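Local coordinates for heme oxygenase (Leptospira interrogans, PDB 5KZL), which catalyses the oxidative breakdown of heme, probably opening the porphyrin ring to biliverdin with release of iron and carbon monoxide, at residues H47-E59 with P98-V111. The protein carries 1 engineered substitution. Sequence-based numbering, arbitrary orientation.
Sequences HLEAFYYVYESME and PNDHQPSVATQDYV
Ala50 is level with Thr107 and Val54 with Val111 where segments 47-59 and 105-111 of helices 41-64 and 105-120 run side by side, almost parallel at 12° with their axes 9.2 Å apart. Tyr53 packs between the first helix and the loop that leads into the second. Its CG lies anti to the carbonyl carbon (chi1 -68°), which directs the ring toward the 98-103 loop. Tyr53 OH donates to His101 O at 2.7 Å, from above the carbonyl plane. Pro103 lies across one face of this ring in a CH-pi contact, with CD 3.8 Å from the ring centroid. Tyr52 CD2 packs on the opposite face. Thr107 sets CG2 against Tyr53 CB at 3.5 Å and turns OG1 to Ala50 CB. Ser104 is the N-cap of the second helix; its OG accepts from Thr107 N and is also hydrogen-bonded to Glu211. Both helices belong to the all-helical heme oxygenase fold, and the Tyr110 side chain lies about 7 Å from the bound heme. Val54 lays both methyls on one face of the Tyr110 ring, CG1 in a CH-pi contact 3.8 Å from the centroid and CG2 nearer CD2. The Tyr110 hydroxyl is hydrogen-bonded to Asn205 of helix 188-210. Val111 closes the far end, its CG2 against Tyr53 O and its CG1 beside Ser57. At the loop end, the carboxylate of Glu49 is tilted 58° from the His101 ring. One water joins them, 2.7 Å from Glu49 OE1 and 2.9 Å from His101 ND1. Glu49 OE2 takes a hydrogen bond from Trp96, whose ring stacks on His101.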
loop_
_atom_site.group_PDB
_atom_site.type_symbol
_atom_site.label_atom_id
_atom_site.label_comp_id
_atom_site.label_asym_id
_atom_site.label_seq_id
_atom_site.Cartn_x
_atom_site.Cartn_y
_atom_site.Cartn_z
ATOM N N HIS A 47 1.369 5.615 12.184
ATOM C CA HIS A 47 0.909 4.688 11.163
ATOM C C HIS A 47 1.221 5.301 9.765
ATOM O O HIS A 47 1.785 4.603 8.916
ATOM C CB HIS A 47 -0.584 4.416 11.417
ATOM C CG HIS A 47 -1.418 4.156 10.210
ATOM N ND1 HIS A 47 -1.580 2.878 9.715
ATOM C CD2 HIS A 47 -2.196 5.005 9.497
ATOM C CE1 HIS A 47 -2.430 2.990 8.703
ATOM N NE2 HIS A 47 -2.795 4.256 8.511
ATOM N N LEU A 48 0.945 6.621 9.561
ATOM C CA LEU A 48 1.298 7.308 8.301
ATOM C C LEU A 48 2.810 7.378 8.091
ATOM O O LEU A 48 3.247 7.321 6.949
ATOM C CB LEU A 48 0.705 8.747 8.188
ATOM C CG LEU A 48 -0.820 8.898 8.263
ATOM C CD1 LEU A 48 -1.218 10.359 8.419
ATOM C CD2 LEU A 48 -1.529 8.256 7.074
ATOM N N GLU A 49 3.603 7.493 9.171
ATOM C CA GLU A 49 5.066 7.549 9.037
ATOM C C GLU A 49 5.590 6.272 8.459
ATOM O O GLU A 49 6.429 6.329 7.572
ATOM C CB GLU A 49 5.734 7.774 10.380
ATOM C CG GLU A 49 5.478 9.158 10.920
ATOM C CD GLU A 49 6.066 9.360 12.295
ATOM O OE1 GLU A 49 6.496 8.370 12.924
ATOM O OE2 GLU A 49 6.116 10.523 12.734
ATOM N N ALA A 50 5.112 5.117 8.976
ATOM C CA ALA A 50 5.520 3.800 8.487
ATOM C C ALA A 50 5.172 3.673 6.995
ATOM O O ALA A 50 6.020 3.235 6.227
ATOM C CB ALA A 50 4.844 2.694 9.289
ATOM N N PHE A 51 3.956 4.114 6.582
ATOM C CA PHE A 51 3.544 4.087 5.176
ATOM C C PHE A 51 4.393 5.037 4.340
ATOM O O PHE A 51 4.753 4.685 3.221
ATOM C CB PHE A 51 2.051 4.403 5.024
ATOM C CG PHE A 51 1.118 3.239 5.285
ATOM C CD1 PHE A 51 1.530 1.925 5.056
ATOM C CD2 PHE A 51 -0.199 3.456 5.682
ATOM C CE1 PHE A 51 0.656 0.854 5.273
ATOM C CE2 PHE A 51 -1.080 2.389 5.846
ATOM C CZ PHE A 51 -0.639 1.093 5.676
ATOM N N TYR A 52 4.744 6.212 4.882
ATOM C CA TYR A 52 5.621 7.106 4.128
ATOM C C TYR A 52 6.900 6.379 3.667
ATOM O O TYR A 52 7.237 6.433 2.478
ATOM C CB TYR A 52 5.985 8.376 4.906
ATOM C CG TYR A 52 7.048 9.152 4.152
ATOM C CD1 TYR A 52 6.713 9.940 3.053
ATOM C CD2 TYR A 52 8.404 8.975 4.435
ATOM C CE1 TYR A 52 7.695 10.597 2.304
ATOM C CE2 TYR A 52 9.391 9.634 3.703
ATOM C CZ TYR A 52 9.032 10.437 2.631
ATOM O OH TYR A 52 10.000 11.071 1.892
ATOM N N TYR A 53 7.615 5.728 4.598
ATOM C CA TYR A 53 8.868 5.046 4.257
ATOM C C TYR A 53 8.648 3.895 3.266
ATOM O O TYR A 53 9.431 3.691 2.335
ATOM C CB TYR A 53 9.608 4.618 5.537
ATOM C CG TYR A 53 10.115 5.806 6.317
ATOM C CD1 TYR A 53 11.050 6.679 5.765
ATOM C CD2 TYR A 53 9.629 6.088 7.595
ATOM C CE1 TYR A 53 11.496 7.798 6.462
ATOM C CE2 TYR A 53 10.053 7.220 8.295
ATOM C CZ TYR A 53 11.015 8.052 7.735
ATOM O OH TYR A 53 11.499 9.159 8.399
ATOM N N VAL A 54 7.548 3.169 3.448
ATOM C CA VAL A 54 7.219 2.024 2.587
ATOM C C VAL A 54 6.967 2.484 1.156
ATOM O O VAL A 54 7.598 1.972 0.225
ATOM C CB VAL A 54 6.014 1.249 3.188
ATOM C CG1 VAL A 54 5.419 0.264 2.179
ATOM C CG2 VAL A 54 6.411 0.549 4.490
ATOM N N TYR A 55 6.046 3.442 0.977
ATOM C CA TYR A 55 5.723 3.946 -0.361
ATOM C C TYR A 55 6.881 4.697 -1.000
ATOM O O TYR A 55 7.040 4.583 -2.199
ATOM C CB TYR A 55 4.444 4.788 -0.331
ATOM C CG TYR A 55 3.189 3.958 -0.165
ATOM C CD1 TYR A 55 2.519 3.449 -1.270
ATOM C CD2 TYR A 55 2.664 3.697 1.097
ATOM C CE1 TYR A 55 1.345 2.705 -1.128
ATOM C CE2 TYR A 55 1.478 2.970 1.252
ATOM C CZ TYR A 55 0.830 2.473 0.134
ATOM O OH TYR A 55 -0.320 1.753 0.274
ATOM N N GLU A 56 7.693 5.443 -0.228
ATOM C CA GLU A 56 8.874 6.128 -0.772
ATOM C C GLU A 56 9.785 5.095 -1.436
ATOM O O GLU A 56 10.211 5.304 -2.573
ATOM C CB GLU A 56 9.632 6.878 0.332
ATOM C CG GLU A 56 11.000 7.390 -0.092
ATOM C CD GLU A 56 11.750 8.094 1.019
ATOM O OE1 GLU A 56 11.996 7.466 2.075
ATOM O OE2 GLU A 56 12.088 9.284 0.832
ATOM N N SER A 57 10.066 3.980 -0.741
ATOM C CA SER A 57 10.912 2.889 -1.250
ATOM C C SER A 57 10.250 2.180 -2.436
ATOM O O SER A 57 10.887 2.015 -3.480
ATOM C CB SER A 57 11.211 1.879 -0.152
ATOM O OG SER A 57 12.105 0.902 -0.669
ATOM N N MET A 58 8.960 1.772 -2.277
ATOM C CA MET A 58 8.261 1.100 -3.362
ATOM C C MET A 58 8.262 1.944 -4.636
ATOM O O MET A 58 8.555 1.394 -5.703
ATOM C CB MET A 58 6.853 0.680 -2.921
ATOM C CG MET A 58 6.093 -0.066 -3.992
ATOM S SD MET A 58 4.603 -0.872 -3.390
ATOM C CE MET A 58 3.650 0.498 -2.933
ATOM N N GLU A 59 8.017 3.274 -4.529
ATOM C CA GLU A 59 7.991 4.194 -5.676
ATOM C C GLU A 59 9.379 4.429 -6.241
ATOM O O GLU A 59 9.524 4.497 -7.465
ATOM C CB GLU A 59 7.224 5.480 -5.347
ATOM C CG GLU A 59 5.776 5.063 -5.075
ATOM C CD GLU A 59 4.782 5.874 -4.267
ATOM O OE1 GLU A 59 5.018 7.076 -4.013
ATOM O OE2 GLU A 59 3.706 5.312 -3.964
ATOM N N PRO A 98 11.601 13.997 8.881
ATOM C CA PRO A 98 11.911 12.550 8.862
ATOM C C PRO A 98 13.013 12.115 9.836
ATOM O O PRO A 98 12.913 11.038 10.413
ATOM C CB PRO A 98 12.322 12.291 7.398
ATOM C CG PRO A 98 11.652 13.385 6.627
ATOM C CD PRO A 98 11.744 14.580 7.530
ATOM N N ASN A 99 14.050 12.948 10.041
ATOM C CA ASN A 99 15.140 12.596 10.954
ATOM C C ASN A 99 14.685 12.574 12.417
ATOM O O ASN A 99 15.242 11.826 13.224
ATOM C CB ASN A 99 16.363 13.484 10.721
ATOM C CG ASN A 99 16.898 13.365 9.311
ATOM O OD1 ASN A 99 16.247 13.764 8.333
ATOM N ND2 ASN A 99 18.081 12.778 9.169
ATOM N N ASP A 100 13.627 13.327 12.737
ATOM C CA ASP A 100 13.031 13.331 14.076
ATOM C C ASP A 100 12.073 12.131 14.218
ATOM O O ASP A 100 11.721 11.751 15.341
ATOM C CB ASP A 100 12.292 14.660 14.349
ATOM C CG ASP A 100 13.194 15.845 14.664
ATOM O OD1 ASP A 100 14.337 15.619 15.137
ATOM O OD2 ASP A 100 12.748 17.000 14.464
ATOM N N HIS A 101 11.669 11.530 13.064
ATOM C CA HIS A 101 10.744 10.396 13.004
ATOM C C HIS A 101 11.268 9.329 12.035
ATOM O O HIS A 101 10.668 9.099 10.972
ATOM C CB HIS A 101 9.347 10.889 12.591
ATOM C CG HIS A 101 8.810 11.993 13.451
ATOM N ND1 HIS A 101 8.063 11.725 14.587
ATOM C CD2 HIS A 101 8.937 13.335 13.316
ATOM C CE1 HIS A 101 7.752 12.905 15.099
ATOM N NE2 HIS A 101 8.260 13.904 14.373
ATOM N N GLN A 102 12.431 8.719 12.389
ATOM C CA GLN A 102 13.148 7.686 11.621
ATOM C C GLN A 102 12.314 6.396 11.515
ATOM O O GLN A 102 11.514 6.149 12.415
ATOM C CB GLN A 102 14.512 7.381 12.270
ATOM C CG GLN A 102 15.470 8.570 12.222
ATOM C CD GLN A 102 16.935 8.198 12.285
ATOM O OE1 GLN A 102 17.318 7.032 12.453
ATOM N NE2 GLN A 102 17.795 9.200 12.146
ATOM N N PRO A 103 12.467 5.564 10.446
ATOM C CA PRO A 103 11.617 4.354 10.332
ATOM C C PRO A 103 11.737 3.355 11.481
ATOM O O PRO A 103 12.834 3.042 11.947
ATOM C CB PRO A 103 12.057 3.722 9.010
ATOM C CG PRO A 103 13.370 4.323 8.686
ATOM C CD PRO A 103 13.337 5.713 9.259
ATOM N N SER A 104 10.590 2.855 11.944
ATOM C CA SER A 104 10.508 1.843 12.990
ATOM C C SER A 104 11.202 0.543 12.518
ATOM O O SER A 104 11.473 0.394 11.319
ATOM C CB SER A 104 9.046 1.549 13.302
ATOM O OG SER A 104 8.475 0.741 12.283
ATOM N N VAL A 105 11.469 -0.396 13.456
ATOM C CA VAL A 105 12.066 -1.705 13.172
ATOM C C VAL A 105 11.279 -2.450 12.044
ATOM O O VAL A 105 11.878 -2.872 11.047
ATOM C CB VAL A 105 12.197 -2.547 14.484
ATOM C CG1 VAL A 105 12.468 -4.023 14.192
ATOM C CG2 VAL A 105 13.289 -1.975 15.385
ATOM N N ALA A 106 9.950 -2.590 12.202
ATOM C CA ALA A 106 9.105 -3.285 11.220
ATOM C C ALA A 106 9.075 -2.541 9.889
ATOM O O ALA A 106 9.009 -3.195 8.856
ATOM C CB ALA A 106 7.694 -3.462 11.750
ATOM N N THR A 107 9.165 -1.182 9.913
ATOM C CA THR A 107 9.186 -0.363 8.697
ATOM C C THR A 107 10.500 -0.638 7.935
ATOM O O THR A 107 10.472 -0.833 6.722
ATOM C CB THR A 107 8.971 1.120 9.022
ATOM O OG1 THR A 107 7.680 1.273 9.618
ATOM C CG2 THR A 107 9.067 2.018 7.779
ATOM N N GLN A 108 11.628 -0.671 8.656
ATOM C CA GLN A 108 12.961 -0.965 8.097
ATOM C C GLN A 108 13.044 -2.343 7.420
ATOM O O GLN A 108 13.691 -2.479 6.378
ATOM C CB GLN A 108 14.028 -0.868 9.210
ATOM C CG GLN A 108 14.366 0.559 9.618
ATOM C CD GLN A 108 15.341 0.552 10.770
ATOM O OE1 GLN A 108 16.351 -0.156 10.745
ATOM N NE2 GLN A 108 15.045 1.312 11.824
ATOM N N ASP A 109 12.409 -3.363 8.017
ATOM C CA ASP A 109 12.421 -4.702 7.454
ATOM C C ASP A 109 11.601 -4.758 6.179
ATOM O O ASP A 109 11.974 -5.463 5.237
ATOM C CB ASP A 109 11.942 -5.718 8.481
ATOM C CG ASP A 109 12.907 -5.881 9.655
ATOM O OD1 ASP A 109 14.088 -5.443 9.534
ATOM O OD2 ASP A 109 12.501 -6.458 10.669
ATOM N N TYR A 110 10.511 -3.978 6.142
ATOM C CA TYR A 110 9.613 -3.878 4.990
ATOM C C TYR A 110 10.369 -3.190 3.846
ATOM O O TYR A 110 10.458 -3.771 2.770
ATOM C CB TYR A 110 8.319 -3.120 5.395
ATOM C CG TYR A 110 7.111 -3.204 4.471
ATOM C CD1 TYR A 110 7.255 -3.516 3.115
ATOM C CD2 TYR A 110 5.836 -2.884 4.932
ATOM C CE1 TYR A 110 6.153 -3.535 2.254
ATOM C CE2 TYR A 110 4.732 -2.898 4.081
ATOM C CZ TYR A 110 4.893 -3.239 2.748
ATOM O OH TYR A 110 3.812 -3.186 1.900
ATOM N N VAL A 111 11.001 -2.032 4.101
ATOM C CA VAL A 111 11.805 -1.284 3.116
ATOM C C VAL A 111 12.963 -2.165 2.579
ATOM O O VAL A 111 13.233 -2.192 1.376
ATOM C CB VAL A 111 12.271 0.084 3.733
ATOM C CG1 VAL A 111 13.355 0.765 2.887
ATOM C CG2 VAL A 111 11.089 1.029 3.948
HETATM O O HOH W 1 7.221 9.107 15.369
#